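Side-chain contacts in structural protein (PDB 6WQ0), which self-assembles into the helical nucleocapsid of a rod-shaped archaeal virus, wrapping around the DNA and maintaining it in the A-form: residues N56-A61 with T122-G127; V62-G67 with P71-Y76; Q77-K82 with A105-A110. One frame throughout, in Å; residues are numbered along the deposited sequence.

Interaction 1: N56-A61 with T122-G127; sequences NEQVSA and TNIILG
Q58 sets its side chain beside I124 where helix 50-64 runs against helix 115-126. CB starts in the direction of the other helix and rests on CG1 of I124 at 4.0 Å, methylene against methylene. With CG anti to the carbonyl carbon (chi1 -69°) and the next torsion extended, the chain carries its amide to the I124 carbonyl. At the tip, OE1 stands 3.6 Å from O of I124. Both atoms are acceptors, so this is an approach and not a bond, and no hydrogen bond joins the two segments. Glutamine suits this exposed border because its aliphatic root can pack on isoleucine while its polar amide ends at the outside.

One residue further on, V59 supplies the buried part of the contact through a single branch. Its CG2 lies 4.1 Å from CD1 of I125 and 4.3 Å from CG2 of I124, so one methyl serves two isoleucines on successive positions. I125 does not aim its CB at the other helix; its extended chain (chi2 -177°) brings CD1 across to the valine, and the two side chains meet at a slant. Beta-branched valine and isoleucine suit this face, since they put methyls close to the backbone, and I125 adds the reach of CD1.

The short helical axes approach to 9.7 Å at their closest and run roughly antiparallel, at 147°, with the approach centred on Q58 and I124. Further packing binds this pair into the helical bundle. V59 also touches Q77 of helix 71-89, I125 leans on V55 and I124 on V62 of helix 50-64, T122 meets Y79 of helix 71-89, and L126 packs on L96 and V100 of helix 94-111.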
loop_
_atom_site.group_PDB
_atom_site.type_symbol
_atom_site.label_atom_id
_atom_site.label_comp_id
_atom_site.label_asym_id
_atom_site.label_seq_id
_atom_site.Cartn_x
_atom_site.Cartn_y
_atom_site.Cartn_z
ATOM N N ASN C 56 71.658 44.360 0.165
ATOM C CA ASN C 56 72.271 43.159 -0.393
ATOM C C ASN C 56 72.910 43.447 -1.744
ATOM O O ASN C 56 74.077 43.115 -1.978
ATOM C CB ASN C 56 71.229 42.051 -0.521
ATOM C CG ASN C 56 71.095 41.228 0.735
ATOM O OD1 ASN C 56 72.068 40.992 1.440
ATOM N ND2 ASN C 56 69.884 40.777 1.016
ATOM N N GLU C 57 72.158 44.087 -2.642
ATOM C CA GLU C 57 72.673 44.348 -3.986
ATOM C C GLU C 57 73.866 45.303 -3.967
ATOM O O GLU C 57 74.870 45.071 -4.657
ATOM C CB GLU C 57 71.552 44.890 -4.864
ATOM C CG GLU C 57 70.390 43.925 -4.980
ATOM C CD GLU C 57 69.098 44.592 -5.391
ATOM O OE1 GLU C 57 69.099 45.823 -5.599
ATOM O OE2 GLU C 57 68.076 43.883 -5.499
ATOM N N GLN C 58 73.788 46.369 -3.167
ATOM C CA GLN C 58 74.889 47.326 -3.107
ATOM C C GLN C 58 76.144 46.714 -2.496
ATOM O O GLN C 58 77.256 46.942 -2.987
ATOM C CB GLN C 58 74.464 48.555 -2.316
ATOM C CG GLN C 58 73.436 49.397 -3.009
ATOM C CD GLN C 58 73.332 50.767 -2.407
ATOM O OE1 GLN C 58 73.214 50.914 -1.194
ATOM N NE2 GLN C 58 73.390 51.787 -3.250
ATOM N N VAL C 59 75.996 45.946 -1.416
ATOM C CA VAL C 59 77.159 45.330 -0.792
ATOM C C VAL C 59 77.771 44.289 -1.715
ATOM O O VAL C 59 78.992 44.129 -1.745
ATOM C CB VAL C 59 76.786 44.734 0.579
ATOM C CG1 VAL C 59 77.942 43.941 1.149
ATOM C CG2 VAL C 59 76.393 45.834 1.542
ATOM N N SER C 60 76.953 43.566 -2.481
ATOM C CA SER C 60 77.497 42.641 -3.469
ATOM C C SER C 60 78.347 43.379 -4.497
ATOM O O SER C 60 79.473 42.966 -4.810
ATOM C CB SER C 60 76.356 41.884 -4.146
ATOM O OG SER C 60 76.841 40.902 -5.042
ATOM N N ALA C 61 77.820 44.487 -5.028
ATOM C CA ALA C 61 78.588 45.300 -5.967
ATOM C C ALA C 61 79.905 45.764 -5.357
ATOM O O ALA C 61 80.933 45.809 -6.037
ATOM C CB ALA C 61 77.755 46.496 -6.418
ATOM N N THR C 122 80.280 50.017 5.070
ATOM C CA THR C 122 79.579 51.061 5.804
ATOM C C THR C 122 79.544 52.375 5.035
ATOM O O THR C 122 78.651 53.190 5.273
ATOM C CB THR C 122 80.206 51.254 7.186
ATOM O OG1 THR C 122 79.442 52.209 7.933
ATOM C CG2 THR C 122 81.605 51.739 7.065
ATOM N N ASN C 123 80.461 52.583 4.092
ATOM C CA ASN C 123 80.391 53.765 3.246
ATOM C C ASN C 123 79.283 53.640 2.210
ATOM O O ASN C 123 78.546 54.599 1.970
ATOM C CB ASN C 123 81.743 53.997 2.573
ATOM C CG ASN C 123 81.749 55.210 1.679
ATOM O OD1 ASN C 123 82.080 56.308 2.110
ATOM N ND2 ASN C 123 81.400 55.015 0.418
ATOM N N ILE C 124 79.143 52.471 1.583
ATOM C CA ILE C 124 78.053 52.318 0.624
ATOM C C ILE C 124 76.701 52.361 1.327
ATOM O O ILE C 124 75.692 52.732 0.717
ATOM C CB ILE C 124 78.221 51.032 -0.212
ATOM C CG1 ILE C 124 77.429 51.130 -1.516
ATOM C CG2 ILE C 124 77.759 49.808 0.548
ATOM C CD1 ILE C 124 77.991 52.096 -2.497
ATOM N N ILE C 125 76.644 52.005 2.611
ATOM C CA ILE C 125 75.352 51.977 3.293
ATOM C C ILE C 125 75.006 53.326 3.912
ATOM O O ILE C 125 73.930 53.875 3.654
ATOM C CB ILE C 125 75.308 50.864 4.354
ATOM C CG1 ILE C 125 75.414 49.500 3.682
ATOM C CG2 ILE C 125 74.019 50.932 5.143
ATOM C CD1 ILE C 125 75.300 48.355 4.631
ATOM N N LEU C 126 75.895 53.871 4.740
ATOM C CA LEU C 126 75.580 55.089 5.476
ATOM C C LEU C 126 76.065 56.357 4.796
ATOM O O LEU C 126 75.570 57.440 5.118
ATOM C CB LEU C 126 76.174 55.028 6.884
ATOM C CG LEU C 126 75.490 54.092 7.875
ATOM C CD1 LEU C 126 76.011 54.346 9.266
ATOM C CD2 LEU C 126 73.988 54.261 7.815
ATOM N N GLY C 127 77.019 56.256 3.878
ATOM C CA GLY C 127 77.562 57.400 3.182
ATOM C C GLY C 127 78.949 57.794 3.628
ATOM O O GLY C 127 79.653 58.484 2.884
#

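Interaction 2: V62-G67 with P71-Y76; sequences VLTQYG and PSRAIY. With nucleotides of chain B.
L63 makes the apolar part of this contact, dividing its two methyls between R73 and Y76. CD2 packs on CB of Y76 at 3.7 Å, and CD1 rests against the start of the arginine, 3.8 Å from O of R73 and nearly as close to its CB. A leucine is apt here, since its forked end can touch residues almost one helical turn apart.

The same side chain also meets a charged group. CB of L63 lies over one face of the R73 guanidinium, toward its rim, and the leucine and arginine side chains run alongside each other, pointing opposite ways. The arginine is bent at chi3 (78°), which turns the guanidinium away from the line of its methylenes.

Polar contacts gather at the guanidinium edge. OG1 of T64 sits in its plane, 3.5 Å from NH2, but the hydroxyl has its stronger partners elsewhere: one proton to share between the carbonyls of S60 and of I90 of a neighbouring subunit. R73 NH1 bonds to the carbonyl of V68, and NH2 weakly to that of S60.

Toward the DNA, R73 NE donates an almost straight hydrogen bond (176°) to OP1 of DA160 of chain B; its modelled length is too short to be trusted. NH2 adds a weak bond to the same oxygen at 3.2 Å. This is consistent with the coordination of DNA phosphates by positively charged residues that helps keep the DNA in the A-form. P71 lays its apolar ring against the sugar of DT161 of chain B, CD 3.4 Å from O4'.

The contact spans the turn from helix 50-64 into helix 71-89. Helix 115-126 packs against it, with I117 touching both L63 and Y76, while P71 meets its counterpart in another subunit.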
loop_
_atom_site.group_PDB
_atom_site.type_symbol
_atom_site.label_atom_id
_atom_site.label_comp_id
_atom_site.label_asym_id
_atom_site.label_seq_id
_atom_site.Cartn_x
_atom_site.Cartn_y
_atom_site.Cartn_z
ATOM N N VAL C 62 79.892 46.118 -4.072
ATOM C CA VAL C 62 81.119 46.574 -3.420
ATOM C C VAL C 62 82.101 45.421 -3.251
ATOM O O VAL C 62 83.311 45.580 -3.447
ATOM C CB VAL C 62 80.797 47.241 -2.070
ATOM C CG1 VAL C 62 82.063 47.474 -1.276
ATOM C CG2 VAL C 62 80.070 48.546 -2.287
ATOM N N LEU C 63 81.596 44.240 -2.891
ATOM C CA LEU C 63 82.462 43.103 -2.600
ATOM C C LEU C 63 83.145 42.586 -3.856
ATOM O O LEU C 63 84.285 42.119 -3.794
ATOM C CB LEU C 63 81.660 41.983 -1.941
ATOM C CG LEU C 63 81.186 42.150 -0.497
ATOM C CD1 LEU C 63 80.417 40.923 -0.049
ATOM C CD2 LEU C 63 82.354 42.419 0.418
ATOM N N THR C 64 82.464 42.646 -5.003
ATOM C CA THR C 64 83.090 42.187 -6.240
ATOM C C THR C 64 84.246 43.089 -6.664
ATOM O O THR C 64 85.141 42.644 -7.387
ATOM C CB THR C 64 82.047 42.084 -7.353
ATOM O OG1 THR C 64 80.896 41.397 -6.858
ATOM C CG2 THR C 64 82.589 41.309 -8.535
ATOM N N GLN C 65 84.253 44.350 -6.226
ATOM C CA GLN C 65 85.376 45.243 -6.486
ATOM C C GLN C 65 86.574 44.971 -5.592
ATOM O O GLN C 65 87.630 45.569 -5.809
ATOM C CB GLN C 65 84.957 46.697 -6.301
ATOM C CG GLN C 65 83.876 47.171 -7.243
ATOM C CD GLN C 65 83.363 48.547 -6.876
ATOM O OE1 GLN C 65 83.831 49.158 -5.918
ATOM N NE2 GLN C 65 82.394 49.040 -7.636
ATOM N N TYR C 66 86.439 44.105 -4.595
ATOM C CA TYR C 66 87.527 43.809 -3.683
ATOM C C TYR C 66 88.019 42.374 -3.772
ATOM O O TYR C 66 88.977 42.026 -3.075
ATOM C CB TYR C 66 87.108 44.115 -2.236
ATOM C CG TYR C 66 87.249 45.575 -1.860
ATOM C CD1 TYR C 66 86.331 46.515 -2.296
ATOM C CD2 TYR C 66 88.301 46.009 -1.074
ATOM C CE1 TYR C 66 86.459 47.846 -1.960
ATOM C CE2 TYR C 66 88.436 47.336 -0.732
ATOM C CZ TYR C 66 87.512 48.250 -1.176
ATOM O OH TYR C 66 87.647 49.575 -0.838
ATOM N N GLY C 67 87.402 41.537 -4.599
ATOM C CA GLY C 67 87.878 40.188 -4.808
ATOM C C GLY C 67 87.377 39.162 -3.825
ATOM O O GLY C 67 87.983 38.095 -3.709
ATOM N N PRO C 71 81.984 31.829 1.048
ATOM C CA PRO C 71 81.430 32.169 2.366
ATOM C C PRO C 71 82.046 33.404 2.993
ATOM O O PRO C 71 81.397 34.035 3.831
ATOM C CB PRO C 71 81.722 30.917 3.200
ATOM C CG PRO C 71 81.842 29.833 2.212
ATOM C CD PRO C 71 82.473 30.442 1.005
ATOM N N SER C 72 83.266 33.777 2.609
ATOM C CA SER C 72 83.860 35.013 3.099
ATOM C C SER C 72 83.059 36.239 2.695
ATOM O O SER C 72 83.208 37.291 3.322
ATOM C CB SER C 72 85.292 35.154 2.596
ATOM O OG SER C 72 86.189 34.442 3.423
ATOM N N ARG C 73 82.231 36.139 1.655
ATOM C CA ARG C 73 81.319 37.234 1.352
ATOM C C ARG C 73 80.271 37.394 2.439
ATOM O O ARG C 73 79.992 38.522 2.862
ATOM C CB ARG C 73 80.646 37.011 0.001
ATOM C CG ARG C 73 81.555 37.230 -1.170
ATOM C CD ARG C 73 80.884 36.901 -2.473
ATOM N NE ARG C 73 79.976 37.947 -2.926
ATOM C CZ ARG C 73 80.280 38.850 -3.849
ATOM N NH1 ARG C 73 81.473 38.847 -4.414
ATOM N NH2 ARG C 73 79.386 39.750 -4.210
ATOM N N ALA C 74 79.721 36.279 2.928
ATOM C CA ALA C 74 78.641 36.329 3.909
ATOM C C ALA C 74 78.995 37.210 5.093
ATOM O O ALA C 74 78.157 38.007 5.531
ATOM C CB ALA C 74 78.296 34.919 4.381
ATOM N N ILE C 75 80.241 37.129 5.570
ATOM C CA ILE C 75 80.697 37.978 6.668
ATOM C C ILE C 75 80.251 39.409 6.431
ATOM O O ILE C 75 79.403 39.949 7.151
ATOM C CB ILE C 75 82.228 37.900 6.805
ATOM C CG1 ILE C 75 82.684 36.473 7.098
ATOM C CG2 ILE C 75 82.735 38.852 7.871
ATOM C CD1 ILE C 75 84.176 36.311 7.043
ATOM N N TYR C 76 80.729 40.001 5.340
ATOM C CA TYR C 76 80.420 41.395 5.081
ATOM C C TYR C 76 78.940 41.592 4.814
ATOM O O TYR C 76 78.350 42.541 5.343
ATOM C CB TYR C 76 81.288 41.901 3.938
ATOM C CG TYR C 76 82.744 41.634 4.205
ATOM C CD1 TYR C 76 83.465 42.439 5.072
ATOM C CD2 TYR C 76 83.390 40.557 3.626
ATOM C CE1 TYR C 76 84.786 42.193 5.336
ATOM C CE2 TYR C 76 84.713 40.302 3.885
ATOM C CZ TYR C 76 85.405 41.122 4.742
ATOM O OH TYR C 76 86.729 40.870 4.998
ATOM P P DA B 160 76.503 37.355 -2.351
ATOM O OP1 DA B 160 77.726 38.093 -2.006
ATOM O OP2 DA B 160 75.931 37.520 -3.691
ATOM O "O5'" DA B 160 76.713 35.803 -2.031
ATOM C "C5'" DA B 160 77.540 34.999 -2.837
ATOM C "C4'" DA B 160 78.277 33.979 -1.993
ATOM O "O4'" DA B 160 77.738 33.967 -0.665
ATOM C "C3'" DA B 160 78.132 32.549 -2.450
ATOM O "O3'" DA B 160 79.079 32.261 -3.450
ATOM C "C2'" DA B 160 78.416 31.754 -1.175
ATOM C "C1'" DA B 160 78.056 32.733 -0.057
ATOM N N9 DA B 160 76.930 32.297 0.761
ATOM C C8 DA B 160 75.605 32.487 0.512
ATOM N N7 DA B 160 74.819 31.987 1.428
ATOM C C5 DA B 160 75.686 31.431 2.338
ATOM C C6 DA B 160 75.479 30.749 3.547
ATOM N N6 DA B 160 74.274 30.501 4.058
ATOM N N1 DA B 160 76.564 30.325 4.216
ATOM C C2 DA B 160 77.770 30.570 3.703
ATOM N N3 DA B 160 78.087 31.208 2.586
ATOM C C4 DA B 160 76.990 31.619 1.947
ATOM P P DT B 161 78.799 31.075 -4.486
ATOM O OP1 DT B 161 79.641 31.333 -5.663
ATOM O OP2 DT B 161 77.338 30.944 -4.615
ATOM O "O5'" DT B 161 79.316 29.760 -3.737
ATOM C "C5'" DT B 161 80.698 29.507 -3.615
ATOM C "C4'" DT B 161 80.984 28.462 -2.547
ATOM O "O4'" DT B 161 80.427 28.870 -1.285
ATOM C "C3'" DT B 161 80.360 27.111 -2.762
ATOM O "O3'" DT B 161 81.094 26.368 -3.713
ATOM C "C2'" DT B 161 80.496 26.512 -1.370
ATOM C "C1'" DT B 161 80.272 27.723 -0.469
ATOM N N1 DT B 161 78.918 27.738 0.178
ATOM C C2 DT B 161 78.739 27.102 1.385
ATOM O O2 DT B 161 79.630 26.529 1.977
ATOM N N3 DT B 161 77.472 27.170 1.881
ATOM C C4 DT B 161 76.386 27.775 1.305
ATOM O O4 DT B 161 75.286 27.775 1.834
ATOM C C5 DT B 161 76.641 28.416 0.041
ATOM C C7 DT B 161 75.536 29.121 -0.684
ATOM C C6 DT B 161 77.877 28.366 -0.454
#

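Interaction 3: Q77-K82 with A105-A110; sequences QGYGLK and AYYVSA. With nucleotides of chain A; nucleotides of chain B.
The antiparallel pair formed by helices 71-89 and 94-111, whose short axes approach to 11.3 Å at 160°, packs here through a T-shaped tyrosine pair. Y79 turns the edge of its ring toward the face of Y107, with centroids 5.6 Å apart and planes at 74°. CG anti to the backbone N (chi1 172°) places the ring beside Y107, so that CD1 faces it while CB, 4.0 Å from the Y107 centroid, makes a CH-pi contact over its centre. Tyrosine suits position 107, being long enough to bridge the helices: its OH reaches C of G78 at 3.5 Å, where glycine presents bare backbone.

Nearer the DNA, K82 lies across Y106, roughly perpendicular, NZ 3.8 Å from CE2. Its long aliphatic arm passes the DT144–DA145 backbone of chain A, and its ammonium suits this phosphate-lined side. Y106 OH is hydrogen-bonded to Y111 OH and also lies 3.1 Å from OP1 of DT144 of chain A. K82 NZ bonds weakly to Y106 OH of a neighbouring subunit, and the two Y106 rings stack across that interface. The arrangement is a helical hairpin, aromatic inside, with one flank fitted to the DNA backbone.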
loop_
_atom_site.group_PDB
_atom_site.type_symbol
_atom_site.label_atom_id
_atom_site.label_comp_id
_atom_site.label_asym_id
_atom_site.label_seq_id
_atom_site.Cartn_x
_atom_site.Cartn_y
_atom_site.Cartn_z
ATOM N N GLN C 77 78.309 40.667 4.089
ATOM C CA GLN C 77 76.864 40.749 3.932
ATOM C C GLN C 77 76.192 40.847 5.288
ATOM O O GLN C 77 75.434 41.791 5.545
ATOM C CB GLN C 77 76.342 39.544 3.155
ATOM C CG GLN C 77 76.595 39.613 1.662
ATOM C CD GLN C 77 75.705 40.610 0.956
ATOM O OE1 GLN C 77 74.783 41.160 1.543
ATOM N NE2 GLN C 77 75.976 40.843 -0.312
ATOM N N GLY C 78 76.534 39.934 6.198
ATOM C CA GLY C 78 75.969 39.995 7.529
ATOM C C GLY C 78 76.209 41.340 8.173
ATOM O O GLY C 78 75.264 41.999 8.615
ATOM N N TYR C 79 77.461 41.806 8.151
ATOM C CA TYR C 79 77.760 43.109 8.727
ATOM C C TYR C 79 76.857 44.168 8.123
ATOM O O TYR C 79 76.162 44.893 8.846
ATOM C CB TYR C 79 79.229 43.466 8.512
ATOM C CG TYR C 79 79.577 44.878 8.914
ATOM C CD1 TYR C 79 79.818 45.202 10.239
ATOM C CD2 TYR C 79 79.666 45.891 7.969
ATOM C CE1 TYR C 79 80.131 46.486 10.607
ATOM C CE2 TYR C 79 79.978 47.175 8.332
ATOM C CZ TYR C 79 80.212 47.467 9.651
ATOM O OH TYR C 79 80.524 48.754 10.007
ATOM N N GLY C 80 76.787 44.206 6.791
ATOM C CA GLY C 80 75.942 45.187 6.143
ATOM C C GLY C 80 74.528 45.143 6.671
ATOM O O GLY C 80 73.997 46.157 7.132
ATOM N N LEU C 81 73.928 43.952 6.691
ATOM C CA LEU C 81 72.549 43.861 7.144
ATOM C C LEU C 81 72.435 44.322 8.583
ATOM O O LEU C 81 71.548 45.116 8.910
ATOM C CB LEU C 81 72.032 42.436 6.982
ATOM C CG LEU C 81 71.957 41.897 5.554
ATOM C CD1 LEU C 81 71.532 40.449 5.572
ATOM C CD2 LEU C 81 71.010 42.722 4.718
ATOM N N LYS C 82 73.383 43.905 9.425
ATOM C CA LYS C 82 73.414 44.365 10.804
ATOM C C LYS C 82 73.357 45.883 10.865
ATOM O O LYS C 82 72.488 46.450 11.538
ATOM C CB LYS C 82 74.671 43.833 11.489
ATOM C CG LYS C 82 74.655 43.888 12.991
ATOM C CD LYS C 82 73.759 42.846 13.583
ATOM C CE LYS C 82 73.882 42.798 15.087
ATOM N NZ LYS C 82 75.227 42.325 15.472
ATOM N N ALA C 105 83.983 46.714 15.879
ATOM C CA ALA C 105 84.765 46.008 16.892
ATOM C C ALA C 105 84.366 44.541 16.963
ATOM O O ALA C 105 85.221 43.648 16.957
ATOM C CB ALA C 105 84.589 46.677 18.252
ATOM N N TYR C 106 83.058 44.280 17.019
ATOM C CA TYR C 106 82.539 42.916 17.057
ATOM C C TYR C 106 83.096 42.074 15.920
ATOM O O TYR C 106 83.671 41.005 16.149
ATOM C CB TYR C 106 81.012 42.969 16.993
ATOM C CG TYR C 106 80.290 41.641 16.963
ATOM C CD1 TYR C 106 80.792 40.533 17.624
ATOM C CD2 TYR C 106 79.083 41.514 16.300
ATOM C CE1 TYR C 106 80.123 39.333 17.600
ATOM C CE2 TYR C 106 78.406 40.320 16.273
ATOM C CZ TYR C 106 78.929 39.234 16.923
ATOM O OH TYR C 106 78.251 38.042 16.893
ATOM N N TYR C 107 82.926 42.538 14.680
ATOM C CA TYR C 107 83.290 41.715 13.531
ATOM C C TYR C 107 84.798 41.547 13.403
ATOM O O TYR C 107 85.272 40.427 13.185
ATOM C CB TYR C 107 82.696 42.303 12.251
ATOM C CG TYR C 107 81.391 41.651 11.870
ATOM C CD1 TYR C 107 81.321 40.758 10.820
ATOM C CD2 TYR C 107 80.236 41.911 12.585
ATOM C CE1 TYR C 107 80.140 40.151 10.487
ATOM C CE2 TYR C 107 79.050 41.313 12.256
ATOM C CZ TYR C 107 79.007 40.435 11.205
ATOM O OH TYR C 107 77.824 39.831 10.875
ATOM N N VAL C 108 85.566 42.623 13.566
ATOM C CA VAL C 108 87.016 42.511 13.464
ATOM C C VAL C 108 87.576 41.591 14.540
ATOM O O VAL C 108 88.525 40.842 14.290
ATOM C CB VAL C 108 87.669 43.903 13.522
ATOM C CG1 VAL C 108 89.163 43.786 13.357
ATOM C CG2 VAL C 108 87.122 44.781 12.431
ATOM N N SER C 109 87.010 41.616 15.750
ATOM C CA SER C 109 87.622 40.837 16.820
ATOM C C SER C 109 87.152 39.389 16.816
ATOM O O SER C 109 87.936 38.485 17.120
ATOM C CB SER C 109 87.338 41.483 18.172
ATOM O OG SER C 109 88.102 42.662 18.339
ATOM N N ALA C 110 85.893 39.137 16.471
ATOM C CA ALA C 110 85.388 37.777 16.568
ATOM C C ALA C 110 85.535 36.997 15.271
ATOM O O ALA C 110 85.832 35.800 15.309
ATOM C CB ALA C 110 83.921 37.790 17.000
ATOM P P DT A 144 75.214 36.637 14.550
ATOM O OP1 DT A 144 75.471 37.618 15.613
ATOM O OP2 DT A 144 74.402 35.439 14.815
ATOM O "O5'" DT A 144 74.543 37.373 13.301
ATOM C "C5'" DT A 144 75.036 38.624 12.856
ATOM C "C4'" DT A 144 74.433 39.001 11.516
ATOM O "O4'" DT A 144 74.648 37.951 10.547
ATOM C "C3'" DT A 144 72.939 39.147 11.486
ATOM O "O3'" DT A 144 72.527 40.333 12.110
ATOM C "C2'" DT A 144 72.719 39.192 9.984
ATOM C "C1'" DT A 144 73.663 38.083 9.526
ATOM N N1 DT A 144 72.955 36.796 9.330
ATOM C C2 DT A 144 72.261 36.595 8.167
ATOM O O2 DT A 144 72.210 37.411 7.270
ATOM N N3 DT A 144 71.628 35.398 8.078
ATOM C C4 DT A 144 71.609 34.403 9.018
ATOM O O4 DT A 144 71.006 33.360 8.847
ATOM C C5 DT A 144 72.348 34.672 10.218
ATOM C C7 DT A 144 72.391 33.656 11.314
ATOM C C6 DT A 144 72.974 35.846 10.320
ATOM P P DA A 145 71.074 40.397 12.778
ATOM O OP1 DA A 145 71.023 41.520 13.717
ATOM O OP2 DA A 145 70.754 39.042 13.247
ATOM O "O5'" DA A 145 70.097 40.702 11.563
ATOM C "C5'" DA A 145 70.137 41.948 10.910
ATOM C "C4'" DA A 145 69.363 41.892 9.610
ATOM O "O4'" DA A 145 69.830 40.775 8.830
ATOM C "C3'" DA A 145 67.882 41.629 9.749
ATOM O "O3'" DA A 145 67.188 42.818 10.046
ATOM C "C2'" DA A 145 67.540 41.123 8.361
ATOM C "C1'" DA A 145 68.771 40.292 8.025
ATOM N N9 DA A 145 68.596 38.862 8.262
ATOM C C8 DA A 145 69.189 38.096 9.221
ATOM N N7 DA A 145 68.834 36.838 9.185
ATOM C C5 DA A 145 67.952 36.778 8.124
ATOM C C6 DA A 145 67.221 35.723 7.560
ATOM N N6 DA A 145 67.275 34.471 8.008
ATOM N N1 DA A 145 66.434 36.006 6.502
ATOM C C2 DA A 145 66.387 37.260 6.057
ATOM N N3 DA A 145 67.026 38.325 6.505
ATOM C C4 DA A 145 67.800 38.013 7.546
ATOM P P DT B 159 70.231 36.020 -2.401
ATOM O OP1 DT B 159 70.291 36.897 -3.580
ATOM O OP2 DT B 159 70.653 34.614 -2.502
ATOM O "O5'" DT B 159 71.047 36.694 -1.210
ATOM C "C5'" DT B 159 71.952 37.745 -1.470
ATOM C "C4'" DT B 159 73.107 37.702 -0.495
ATOM O "O4'" DT B 159 72.681 37.060 0.715
ATOM C "C3'" DT B 159 74.316 36.912 -0.974
ATOM O "O3'" DT B 159 75.365 37.805 -1.318
ATOM C "C2'" DT B 159 74.698 36.014 0.218
ATOM C "C1'" DT B 159 73.804 36.505 1.341
ATOM N N1 DT B 159 73.349 35.415 2.256
ATOM C C2 DT B 159 73.892 35.316 3.512
ATOM O O2 DT B 159 74.733 36.081 3.939
ATOM N N3 DT B 159 73.409 34.288 4.261
ATOM C C4 DT B 159 72.460 33.368 3.894
ATOM O O4 DT B 159 72.097 32.475 4.644
ATOM C C5 DT B 159 71.936 33.522 2.559
ATOM C C7 DT B 159 70.900 32.576 2.040
ATOM C C6 DT B 159 72.399 34.527 1.817
#

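How the interactions relate
Following the chain from the N terminus, helix 50-64 carries the first halves of both interaction 1 and interaction 2. Interaction 2 closes first, across the short turn into helix 71-89. Interaction 3 then opens on that same helix and closes after the turn into helix 94-111, so these two lie in series. Interaction 1 closes last, when helix 115-126 returns to helix 50-64, and its loop of 60 intervening residues encloses the other two. The contacts also touch: I125 packs on G80, and the carbonyl of I75 approaches the Y107 ring. Together they tie four consecutive helices into one bundle; DNA-binding side chains lie mainly in interactions 2 and 3, although 56-61 also borders the DNA.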